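Local coordinates for N-acetylneuraminic acid outer membrane channel protein NanC (Escherichia coli, PDB 2WJR), which forms a monomeric, weakly anion-selective beta-barrel channel that lets the sialic acid N-acetylneuraminic acid cross the outer membrane into the bacterium, at residues 138-143 with 172-177; 1-6 with 209-214; 123-128 with 151-156; 77-82 with 110-115. The protein carries 1 engineered substitution. All blocks are in the same frame, centred on the assembly; numbering follows the deposited sequence.

Contact 1: 138-143 with 172-177; sequences NSDFTF and LQYHMT. With OCT (N-octane), chain F.
S139 meets H175 first, its carbonyl O lying 3.6 Å from H175 CB. The next carbonyl, D140 O, accepts from H175 N at 2.6 Å, in a nearly straight bond (164°). The same oxygen receives a CA-H...O contact from Y174. F141 N, like D140 N, is held by N138 OD1: the bond from D140 N is an Asx turn, and that from F141 N completes an Asx motif. The F141 ring atom CE2 meets Y174 CD1 at 3.9 Å, and CD2 touches L172 CD1. The F141 and Y174 rings are oblique, with planes 37° apart. T142 lies on the other face. Its N donates to Q173 O at 3.0 Å, and Q173 N returns a bond to T142 O at 2.8 Å. T142 OG1 lies in the plane of the H175 ring, 2.7 Å from NE2. H136 ND1 bonds the same hydroxyl, so two imidazoles hold it. F143 carries n-octane over one ring face, C1 being 3.5 Å from CG. The face of F141, F143, L172 and Y174 therefore probably looks to lipid. Aromatic and apolar outside, polar inside: this is the pattern of a porin beta-barrel at its periplasmic end.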
# COMPACT_ATOMS: atom_id res chain seq x y z
N ASN A 138 -1.91 21.88 -9.39
CA ASN A 138 -1.21 23.17 -9.51
C ASN A 138 0.02 23.16 -8.60
O ASN A 138 0.39 22.10 -8.05
CB ASN A 138 -2.16 24.35 -9.23
CG ASN A 138 -2.71 24.37 -7.80
OD1 ASN A 138 -2.12 23.82 -6.89
ND2 ASN A 138 -3.84 25.03 -7.61
N SER A 139 0.69 24.30 -8.46
CA SER A 139 1.92 24.32 -7.67
C SER A 139 1.66 23.94 -6.22
O SER A 139 2.56 23.45 -5.57
CB SER A 139 2.65 25.69 -7.78
OG SER A 139 1.77 26.76 -7.47
N ASP A 140 0.45 24.14 -5.71
CA ASP A 140 0.17 23.87 -4.31
C ASP A 140 -0.27 22.42 -4.04
O ASP A 140 0.02 21.89 -2.97
CB ASP A 140 -0.93 24.79 -3.79
CG ASP A 140 -0.46 26.24 -3.62
OD1 ASP A 140 0.73 26.47 -3.31
OD2 ASP A 140 -1.33 27.13 -3.76
N PHE A 141 -0.97 21.81 -4.99
CA PHE A 141 -1.72 20.56 -4.70
C PHE A 141 -1.50 19.45 -5.71
O PHE A 141 -1.48 19.69 -6.92
CB PHE A 141 -3.23 20.84 -4.63
CG PHE A 141 -3.64 21.71 -3.48
CD1 PHE A 141 -4.04 23.03 -3.69
CD2 PHE A 141 -3.65 21.22 -2.19
CE1 PHE A 141 -4.41 23.84 -2.63
CE2 PHE A 141 -4.03 22.04 -1.11
CZ PHE A 141 -4.41 23.34 -1.34
N THR A 142 -1.40 18.23 -5.20
CA THR A 142 -1.35 17.03 -6.02
C THR A 142 -2.41 16.08 -5.45
O THR A 142 -2.53 15.94 -4.24
CB THR A 142 0.04 16.37 -5.95
OG1 THR A 142 0.98 17.22 -6.62
CG2 THR A 142 0.04 14.97 -6.61
N PHE A 143 -3.20 15.51 -6.35
CA PHE A 143 -4.21 14.52 -5.99
C PHE A 143 -3.73 13.17 -6.49
O PHE A 143 -3.34 13.02 -7.66
CB PHE A 143 -5.56 14.86 -6.61
CG PHE A 143 -6.55 13.74 -6.53
CD1 PHE A 143 -7.30 13.55 -5.38
CD2 PHE A 143 -6.71 12.85 -7.60
CE1 PHE A 143 -8.21 12.48 -5.30
CE2 PHE A 143 -7.62 11.79 -7.53
CZ PHE A 143 -8.37 11.61 -6.38
N LEU A 172 -4.58 13.88 -0.85
CA LEU A 172 -4.38 15.27 -1.27
C LEU A 172 -3.10 15.74 -0.61
O LEU A 172 -3.02 15.81 0.62
CB LEU A 172 -5.55 16.17 -0.86
CG LEU A 172 -5.45 17.65 -1.30
CD1 LEU A 172 -5.46 17.78 -2.81
CD2 LEU A 172 -6.58 18.49 -0.69
N GLN A 173 -2.11 16.05 -1.43
CA GLN A 173 -0.82 16.54 -0.96
C GLN A 173 -0.79 18.05 -1.17
O GLN A 173 -1.21 18.56 -2.21
CB GLN A 173 0.33 15.92 -1.77
CG GLN A 173 0.52 14.42 -1.66
CD GLN A 173 1.48 13.89 -2.73
OE1 GLN A 173 2.05 14.66 -3.51
NE2 GLN A 173 1.65 12.58 -2.76
N TYR A 174 -0.27 18.74 -0.17
CA TYR A 174 -0.09 20.18 -0.21
C TYR A 174 1.42 20.44 -0.25
O TYR A 174 2.12 20.08 0.67
CB TYR A 174 -0.73 20.82 1.02
CG TYR A 174 -0.38 22.28 1.19
CD1 TYR A 174 -0.53 23.18 0.15
CD2 TYR A 174 0.10 22.76 2.40
CE1 TYR A 174 -0.22 24.53 0.31
CE2 TYR A 174 0.41 24.10 2.58
CZ TYR A 174 0.25 24.98 1.53
OH TYR A 174 0.56 26.31 1.68
N HIS A 175 1.91 21.03 -1.34
CA HIS A 175 3.34 21.32 -1.47
C HIS A 175 3.67 22.64 -0.77
O HIS A 175 3.86 23.68 -1.40
CB HIS A 175 3.77 21.33 -2.94
CG HIS A 175 3.43 20.06 -3.66
ND1 HIS A 175 3.94 18.84 -3.29
CD2 HIS A 175 2.59 19.82 -4.70
CE1 HIS A 175 3.46 17.90 -4.09
NE2 HIS A 175 2.64 18.47 -4.95
N MET A 176 3.71 22.58 0.55
CA MET A 176 3.98 23.75 1.39
C MET A 176 5.35 24.28 1.03
O MET A 176 5.52 25.46 0.75
CB MET A 176 3.93 23.33 2.86
CG MET A 176 3.96 24.47 3.88
SD MET A 176 3.92 23.77 5.53
CE MET A 176 5.63 23.22 5.66
N THR A 177 6.32 23.37 1.01
CA THR A 177 7.71 23.62 0.65
C THR A 177 8.09 22.64 -0.48
O THR A 177 7.42 21.63 -0.66
CB THR A 177 8.59 23.33 1.87
OG1 THR A 177 8.59 24.46 2.75
CG2 THR A 177 9.97 23.00 1.47
C1 OCT F . -9.02 15.76 -7.96
C2 OCT F . -9.42 15.55 -9.42
C3 OCT F . -9.29 16.85 -10.22
C4 OCT F . -10.15 18.00 -9.66
C5 OCT F . -9.35 19.29 -9.46
C6 OCT F . -9.82 20.41 -10.39
C7 OCT F . -10.06 21.71 -9.62
C8 OCT F . -8.75 22.30 -9.10

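Contact 2: 1-6 with 209-214; sequences ALDVRG and GVSFKL. Engineered in segment 1-6: A1 (natural residue Thr).
L2 and F212, like V4 and V210, form antiparallel hydrogen-bonded pairs, with the strand axes 4.7 Å apart at closest and 173° between their directions. L2 O accepts from F212 N at 2.8 Å, and F212 O from L2 N at 3.0 Å. The V4 and V210 bonds are a little longer, both 3.1 Å. CA-H...O contacts from A1, D3 and S211 fill in between them. A1 is an engineered residue, and its CB lies 3.6 Å from F212 O.

L2, V4, V210 and F212 share one face. In F212, chi1 of -60° sets CG beside the backbone N. Its CD1 lies 3.8 Å from L2 O, while V210 CG2 sits over one ring face, toward its rim. V210 and F212 also pack on I180 of strand 180-188.

D3, R5 and S211 lie on the other face. D3 OD2 approaches S211 CB at 3.6 Å. D3 OD1 is hydrogen-bonded to Y183 OH and has a long, weak ion pair with R18. G209 faces R5 across the pair, with their CA atoms 4.1 Å apart, and it has no side chain to fill this close approach.

The first and last strands are thus joined mainly by backbone bonds, closing the barrel. The apolar face probably meets lipid. The face of D3, R5 and S211 belongs to a charged inner wall, consistent with a channel for an acidic sugar.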
# COMPACT_ATOMS: atom_id res chain seq x y z
N ALA A 1 13.57 10.32 1.29
CA ALA A 1 12.40 11.04 1.85
C ALA A 1 11.94 10.29 3.08
O ALA A 1 12.11 9.07 3.16
CB ALA A 1 11.27 11.13 0.82
N LEU A 2 11.42 11.03 4.04
CA LEU A 2 10.91 10.47 5.27
C LEU A 2 9.45 10.80 5.29
O LEU A 2 9.07 11.93 5.08
CB LEU A 2 11.61 11.11 6.46
CG LEU A 2 11.10 10.85 7.88
CD1 LEU A 2 11.25 9.41 8.28
CD2 LEU A 2 11.85 11.75 8.86
N ASP A 3 8.62 9.79 5.54
CA ASP A 3 7.17 10.00 5.60
C ASP A 3 6.69 9.53 6.97
O ASP A 3 7.09 8.45 7.44
CB ASP A 3 6.49 9.20 4.48
CG ASP A 3 5.04 9.61 4.27
OD1 ASP A 3 4.16 9.29 5.10
OD2 ASP A 3 4.76 10.22 3.22
N VAL A 4 5.85 10.34 7.60
CA VAL A 4 5.25 10.04 8.90
C VAL A 4 3.74 10.16 8.71
O VAL A 4 3.27 11.15 8.16
CB VAL A 4 5.72 11.03 9.99
CG1 VAL A 4 5.07 10.68 11.33
CG2 VAL A 4 7.25 11.01 10.12
N ARG A 5 2.98 9.16 9.12
CA ARG A 5 1.55 9.16 8.85
C ARG A 5 0.80 8.60 10.02
O ARG A 5 1.19 7.58 10.56
CB ARG A 5 1.22 8.34 7.59
CG ARG A 5 -0.20 8.51 7.09
CD ARG A 5 -0.50 7.57 5.93
NE ARG A 5 -0.48 6.19 6.36
CZ ARG A 5 -0.48 5.13 5.56
NH1 ARG A 5 -0.51 5.28 4.25
NH2 ARG A 5 -0.46 3.91 6.07
N GLY A 6 -0.28 9.26 10.39
CA GLY A 6 -1.19 8.76 11.43
C GLY A 6 -2.54 8.49 10.80
O GLY A 6 -2.98 9.25 9.95
N GLY A 209 -0.65 13.03 7.20
CA GLY A 209 0.78 12.80 7.19
C GLY A 209 1.56 13.93 6.56
O GLY A 209 1.01 14.93 6.11
N VAL A 210 2.87 13.74 6.53
CA VAL A 210 3.77 14.71 5.90
C VAL A 210 5.01 13.98 5.42
O VAL A 210 5.53 13.08 6.08
CB VAL A 210 4.15 15.87 6.87
CG1 VAL A 210 4.65 15.32 8.17
CG2 VAL A 210 5.16 16.83 6.23
N SER A 211 5.46 14.37 4.24
CA SER A 211 6.66 13.81 3.66
C SER A 211 7.72 14.91 3.59
O SER A 211 7.42 16.02 3.17
CB SER A 211 6.38 13.30 2.25
OG SER A 211 7.55 12.74 1.71
N PHE A 212 8.94 14.55 3.98
CA PHE A 212 10.09 15.46 3.99
C PHE A 212 11.16 14.99 3.02
O PHE A 212 11.68 13.88 3.18
CB PHE A 212 10.71 15.47 5.37
CG PHE A 212 9.78 15.93 6.46
CD1 PHE A 212 9.14 15.01 7.28
CD2 PHE A 212 9.58 17.28 6.68
CE1 PHE A 212 8.31 15.44 8.31
CE2 PHE A 212 8.76 17.73 7.72
CZ PHE A 212 8.11 16.81 8.53
N LYS A 213 11.49 15.82 2.04
CA LYS A 213 12.62 15.55 1.13
C LYS A 213 13.91 16.04 1.74
O LYS A 213 13.90 16.86 2.66
CB LYS A 213 12.45 16.28 -0.20
CG LYS A 213 11.25 15.92 -1.00
CD LYS A 213 11.28 16.67 -2.33
CE LYS A 213 9.94 16.60 -3.03
NZ LYS A 213 9.54 15.18 -3.28
N LEU A 214 15.03 15.56 1.21
CA LEU A 214 16.34 16.04 1.67
C LEU A 214 16.59 17.49 1.18
O LEU A 214 16.03 17.97 0.17
CB LEU A 214 17.48 15.08 1.28
CG LEU A 214 18.66 15.04 2.28
CD1 LEU A 214 19.35 13.68 2.35
CD2 LEU A 214 19.66 16.15 1.98
OXT LEU A 214 17.33 18.23 1.83

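Contact 3: 123-128 with 151-156; sequences RDNVHR and SKQNDY. With PO4 (phosphate ion), chain D.
D124 and K152 form the salt bridge of this contact. K152 NZ lies 2.9 Å from D124 OD1, on its syn lone pair, and has a weak second bond to OD2. A bend at chi2 (-66°) turns K152 CD toward D124 OD1, 3.3 Å away. D124 OD2 has another cationic partner in K110, so two lysines flank the carboxylate.

Backbone bonds join the strand ends. H127 N donates to S151 O and S151 N to H127 O. Beyond them Q153 N donates to N125 O.

Side-chain amides add two bonds. N154 ND2 donates to R123 O at 2.6 Å, almost straight (174°) and within both the amide and the carbonyl planes. N125 ND2 donates to Q153 OE1 at 3.2 Å, the two amide planes being 68° apart. Y107 OH bonds the same Q153 oxygen. N125 OD1 accepts from K110 N.

Two waters fill in. One donates to D124 OD1 and N125 O and accepts from N154 N. The other, in the plane of the H127 ring, is hydrogen-bonded to H127 NE2 at 2.8 Å and accepts from Q153 NE2. H127 ND1 is hydrogen-bonded to Y105 OH.

The aromatic contact is a CH-pi interaction. D124 CB stands 3.5 Å from the centroid of the Y156 ring, over its face. Y156 OH is bonded to Q114 O.

R123 NE donates to O2 of a phosphate ion at 2.7 Å; the ion probably came from the crystallisation liquor.

Strands 126-136 and 141-152 form a barrel hairpin, and here their extracellular ends pass into loops tied by polar side chains, at the outer mouth of the porin.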
# COMPACT_ATOMS: atom_id res chain seq x y z
N ARG A 123 -1.33 -22.38 2.74
CA ARG A 123 -0.59 -21.13 2.60
C ARG A 123 -1.52 -20.06 2.02
O ARG A 123 -2.11 -20.24 0.96
CB ARG A 123 0.59 -21.37 1.67
CG ARG A 123 1.86 -20.75 2.09
CD ARG A 123 2.96 -21.07 1.10
NE ARG A 123 3.64 -22.32 1.40
CZ ARG A 123 4.54 -22.49 2.37
NH1 ARG A 123 4.88 -21.48 3.16
NH2 ARG A 123 5.09 -23.68 2.55
N ASP A 124 -1.63 -18.95 2.72
CA ASP A 124 -2.58 -17.92 2.39
C ASP A 124 -1.88 -16.93 1.45
O ASP A 124 -1.54 -15.82 1.83
CB ASP A 124 -3.11 -17.23 3.64
CG ASP A 124 -4.00 -16.05 3.31
OD1 ASP A 124 -4.78 -16.15 2.34
OD2 ASP A 124 -3.90 -15.04 4.01
N ASN A 125 -1.73 -17.37 0.22
CA ASN A 125 -1.08 -16.58 -0.81
C ASN A 125 -2.12 -15.73 -1.52
O ASN A 125 -3.31 -16.09 -1.59
CB ASN A 125 -0.37 -17.48 -1.80
CG ASN A 125 0.62 -18.40 -1.14
OD1 ASN A 125 1.28 -18.03 -0.15
ND2 ASN A 125 0.74 -19.62 -1.68
N VAL A 126 -1.68 -14.59 -2.04
CA VAL A 126 -2.59 -13.60 -2.53
C VAL A 126 -2.15 -13.01 -3.88
O VAL A 126 -0.96 -12.74 -4.09
CB VAL A 126 -2.74 -12.47 -1.52
CG1 VAL A 126 -3.47 -11.27 -2.17
CG2 VAL A 126 -3.49 -12.95 -0.26
N HIS A 127 -3.11 -12.83 -4.78
CA HIS A 127 -2.89 -12.11 -6.04
C HIS A 127 -3.36 -10.70 -5.85
O HIS A 127 -4.52 -10.50 -5.50
CB HIS A 127 -3.73 -12.72 -7.16
CG HIS A 127 -3.37 -14.13 -7.51
ND1 HIS A 127 -2.20 -14.46 -8.16
CD2 HIS A 127 -4.04 -15.29 -7.33
CE1 HIS A 127 -2.15 -15.76 -8.34
NE2 HIS A 127 -3.26 -16.29 -7.85
N ARG A 128 -2.49 -9.72 -6.08
CA ARG A 128 -2.83 -8.33 -5.79
C ARG A 128 -2.53 -7.39 -6.98
O ARG A 128 -1.44 -7.43 -7.56
CB ARG A 128 -2.12 -7.84 -4.53
CG ARG A 128 -2.36 -6.37 -4.27
CD ARG A 128 -1.66 -5.88 -3.04
NE ARG A 128 -1.82 -4.42 -2.92
CZ ARG A 128 -2.03 -3.74 -1.78
NH1 ARG A 128 -2.12 -4.36 -0.60
NH2 ARG A 128 -2.17 -2.42 -1.85
N SER A 151 -7.15 -11.00 -4.24
CA SER A 151 -7.93 -12.24 -4.13
C SER A 151 -7.07 -13.36 -3.61
O SER A 151 -5.85 -13.37 -3.79
CB SER A 151 -8.49 -12.63 -5.50
OG SER A 151 -7.44 -12.93 -6.39
N LYS A 152 -7.71 -14.32 -2.95
CA LYS A 152 -7.03 -15.45 -2.36
C LYS A 152 -6.75 -16.52 -3.37
O LYS A 152 -7.62 -16.87 -4.18
CB LYS A 152 -7.89 -16.06 -1.24
CG LYS A 152 -8.31 -15.09 -0.17
CD LYS A 152 -7.12 -14.59 0.60
CE LYS A 152 -7.48 -14.03 1.96
NZ LYS A 152 -6.28 -13.66 2.71
N GLN A 153 -5.55 -17.08 -3.31
CA GLN A 153 -5.23 -18.21 -4.15
C GLN A 153 -5.84 -19.51 -3.56
O GLN A 153 -6.30 -20.38 -4.30
CB GLN A 153 -3.72 -18.35 -4.29
CG GLN A 153 -3.24 -19.55 -5.06
CD GLN A 153 -1.75 -19.50 -5.32
OE1 GLN A 153 -0.94 -19.31 -4.40
NE2 GLN A 153 -1.37 -19.65 -6.58
N ASN A 154 -5.82 -19.62 -2.24
CA ASN A 154 -6.19 -20.87 -1.54
C ASN A 154 -7.46 -20.68 -0.70
O ASN A 154 -8.15 -19.68 -0.84
CB ASN A 154 -5.00 -21.34 -0.72
CG ASN A 154 -3.86 -21.84 -1.58
OD1 ASN A 154 -4.10 -22.49 -2.59
ND2 ASN A 154 -2.62 -21.53 -1.19
N ASP A 155 -7.77 -21.64 0.18
CA ASP A 155 -9.08 -21.64 0.84
C ASP A 155 -9.11 -20.76 2.09
O ASP A 155 -9.22 -21.25 3.21
CB ASP A 155 -9.49 -23.09 1.17
CG ASP A 155 -10.88 -23.20 1.74
OD1 ASP A 155 -11.69 -22.26 1.55
OD2 ASP A 155 -11.17 -24.25 2.39
N TYR A 156 -9.00 -19.46 1.87
CA TYR A 156 -9.04 -18.46 2.91
C TYR A 156 -10.00 -17.36 2.54
O TYR A 156 -10.47 -17.29 1.41
CB TYR A 156 -7.66 -17.84 3.10
CG TYR A 156 -6.61 -18.82 3.55
CD1 TYR A 156 -6.39 -19.06 4.90
CD2 TYR A 156 -5.82 -19.48 2.64
CE1 TYR A 156 -5.42 -19.96 5.32
CE2 TYR A 156 -4.85 -20.35 3.04
CZ TYR A 156 -4.67 -20.59 4.40
OH TYR A 156 -3.68 -21.45 4.77
P PO4 D . 1.17 -25.40 0.88
O1 PO4 D . 1.53 -26.74 0.29
O2 PO4 D . 2.24 -24.43 0.46
O3 PO4 D . -0.18 -24.94 0.33
O4 PO4 D . 1.09 -25.52 2.39
O HOH W 1 -4.94 -17.59 -0.10
O HOH W 2 -3.87 -18.94 -8.40

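Contact 4: 77-82 with 110-115; sequences HFSSNG and KAYRQQ. With PO4 (phosphate ion), chain D.
Y112 lays its ring against the turn formed by S79, S80, N81 and G82. Its CB lies 3.9 Å from N81 O. CG stands between the backbone N and the carbonyl carbon (chi1 53°), which puts Y112 CG 3.4 Å from N81 O. The same oxygen sits over one ring face, toward the rim. CD1 faces G82 CA, and CE1 comes 3.8 Å from G82 C. Along the other edge of the ring, CD2 and CE2 meet N81 CB, which is 3.3 Å from CE2. CZ touches that CB too. At the tip, OH is 3.7 Å from N81 CB and 4.2 Å from S79 OG. The contact is therefore van der Waals packing of a ring on a turn.

With no CB on G82, the Y112 ring can come close to its backbone. The backbone angles of G82 (phi 136°, psi -151°) suit a glycine. The turn itself is closed by backbone bonds in both directions between S79 and G82.

K110 CB packs on the opposite ring face, toward the rim, and Q114 NE2 lies at the ring edge, in its plane. K110 NZ donates to Q114 OE1 at 2.8 Å, on a lone pair. K110 NZ also forms salt bridges with D124 and with a buffer molecule. R113 NE donates to O4 of a phosphate ion; both small molecules probably come from the crystallisation liquor.

Here a tight two-residue hairpin turn between strands 68-79 and 82-94 is packed by the tyrosine of a longer loop, at the extracellular rim of the beta-barrel.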
# COMPACT_ATOMS: atom_id res chain seq x y z
N HIS A 77 7.39 -8.44 3.68
CA HIS A 77 6.57 -8.00 4.79
C HIS A 77 6.90 -8.90 6.01
O HIS A 77 6.82 -10.12 5.91
CB HIS A 77 5.10 -8.09 4.36
CG HIS A 77 4.10 -7.80 5.43
ND1 HIS A 77 3.83 -8.68 6.46
CD2 HIS A 77 3.24 -6.76 5.59
CE1 HIS A 77 2.90 -8.16 7.24
NE2 HIS A 77 2.52 -7.00 6.73
N PHE A 78 7.30 -8.28 7.11
CA PHE A 78 7.67 -9.00 8.35
C PHE A 78 6.62 -8.72 9.39
O PHE A 78 6.30 -7.57 9.63
CB PHE A 78 9.05 -8.53 8.89
CG PHE A 78 10.17 -8.69 7.90
CD1 PHE A 78 10.72 -9.94 7.65
CD2 PHE A 78 10.64 -7.59 7.19
CE1 PHE A 78 11.75 -10.08 6.71
CE2 PHE A 78 11.66 -7.73 6.26
CZ PHE A 78 12.21 -8.98 6.02
N SER A 79 6.08 -9.78 9.99
CA SER A 79 5.14 -9.65 11.11
C SER A 79 5.45 -10.74 12.15
O SER A 79 6.35 -11.54 11.95
CB SER A 79 3.70 -9.79 10.63
OG SER A 79 3.43 -11.11 10.15
N SER A 80 4.68 -10.77 13.23
CA SER A 80 4.84 -11.81 14.27
C SER A 80 4.49 -13.21 13.74
O SER A 80 5.02 -14.20 14.24
CB SER A 80 3.98 -11.47 15.48
OG SER A 80 2.61 -11.58 15.15
N ASN A 81 3.64 -13.30 12.72
CA ASN A 81 3.38 -14.58 12.05
C ASN A 81 4.56 -15.05 11.23
O ASN A 81 4.71 -16.24 11.00
CB ASN A 81 2.13 -14.51 11.16
CG ASN A 81 0.85 -14.36 11.95
OD1 ASN A 81 0.71 -14.93 13.02
ND2 ASN A 81 -0.09 -13.60 11.43
N GLY A 82 5.39 -14.12 10.75
CA GLY A 82 6.55 -14.47 9.91
C GLY A 82 6.75 -13.56 8.69
O GLY A 82 6.37 -12.38 8.71
N LYS A 110 3.22 -16.34 1.39
CA LYS A 110 3.58 -16.44 2.81
C LYS A 110 4.55 -17.59 3.05
O LYS A 110 4.31 -18.72 2.62
CB LYS A 110 2.34 -16.62 3.68
CG LYS A 110 1.59 -15.36 3.92
CD LYS A 110 0.30 -15.61 4.67
CE LYS A 110 -0.47 -14.34 4.92
NZ LYS A 110 -1.73 -14.56 5.70
N ALA A 111 5.64 -17.28 3.74
CA ALA A 111 6.67 -18.26 4.06
C ALA A 111 6.27 -19.10 5.28
O ALA A 111 7.07 -19.88 5.78
CB ALA A 111 8.00 -17.56 4.33
N TYR A 112 5.04 -18.95 5.73
CA TYR A 112 4.53 -19.69 6.88
C TYR A 112 3.13 -20.19 6.56
O TYR A 112 2.39 -19.55 5.79
CB TYR A 112 4.51 -18.81 8.12
CG TYR A 112 3.77 -17.49 7.95
CD1 TYR A 112 4.38 -16.39 7.34
CD2 TYR A 112 2.47 -17.34 8.41
CE1 TYR A 112 3.70 -15.18 7.20
CE2 TYR A 112 1.79 -16.15 8.27
CZ TYR A 112 2.41 -15.07 7.68
OH TYR A 112 1.70 -13.91 7.56
N ARG A 113 2.79 -21.32 7.14
CA ARG A 113 1.50 -21.98 6.89
C ARG A 113 0.48 -21.65 7.97
O ARG A 113 0.83 -21.41 9.12
CB ARG A 113 1.70 -23.48 6.72
CG ARG A 113 2.60 -23.80 5.55
CD ARG A 113 3.01 -25.25 5.50
NE ARG A 113 1.93 -26.12 5.05
CZ ARG A 113 1.49 -27.21 5.69
NH1 ARG A 113 2.02 -27.59 6.85
NH2 ARG A 113 0.51 -27.93 5.16
N GLN A 114 -0.78 -21.56 7.58
CA GLN A 114 -1.84 -21.14 8.48
C GLN A 114 -3.06 -21.99 8.24
O GLN A 114 -3.30 -22.45 7.12
CB GLN A 114 -2.24 -19.67 8.29
CG GLN A 114 -1.20 -18.65 8.76
CD GLN A 114 -1.52 -17.25 8.29
OE1 GLN A 114 -1.59 -16.98 7.08
NE2 GLN A 114 -1.69 -16.35 9.24
N GLN A 115 -3.85 -22.15 9.29
CA GLN A 115 -5.09 -22.90 9.19
C GLN A 115 -6.07 -22.23 8.21
O GLN A 115 -6.44 -21.05 8.36
CB GLN A 115 -5.76 -23.08 10.55
CG GLN A 115 -6.95 -24.02 10.45
CD GLN A 115 -7.79 -24.11 11.72
OE1 GLN A 115 -8.25 -25.20 12.08
NE2 GLN A 115 -8.04 -22.98 12.37
P PO4 D . 1.17 -25.40 0.88
O1 PO4 D . 1.53 -26.74 0.29
O2 PO4 D . 2.24 -24.43 0.46
O3 PO4 D . -0.18 -24.94 0.33
O4 PO4 D . 1.09 -25.52 2.39

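How the contacts relate
Contacts 1, 2 and 4 lie on the surface, while contact 3 is partly buried. Contacts 1 and 3 share strand 141-152 but sit at its two ends, their centres about 37 Å apart. Contact 1 lies at the periplasmic end of the barrel; contacts 3 and 4 lie at the extracellular end. Contact 2 joins the chain termini, and the other three are nested inside the loop it closes. Regular backbone pairing dominates contacts 1 and 2, with apolar and polar faces. Charges, amides and waters dominate contact 3, whereas contact 4 relies on ring packing. Contacts 3 and 4 touch directly. R123 and R113, one from each, bind the same phosphate ion.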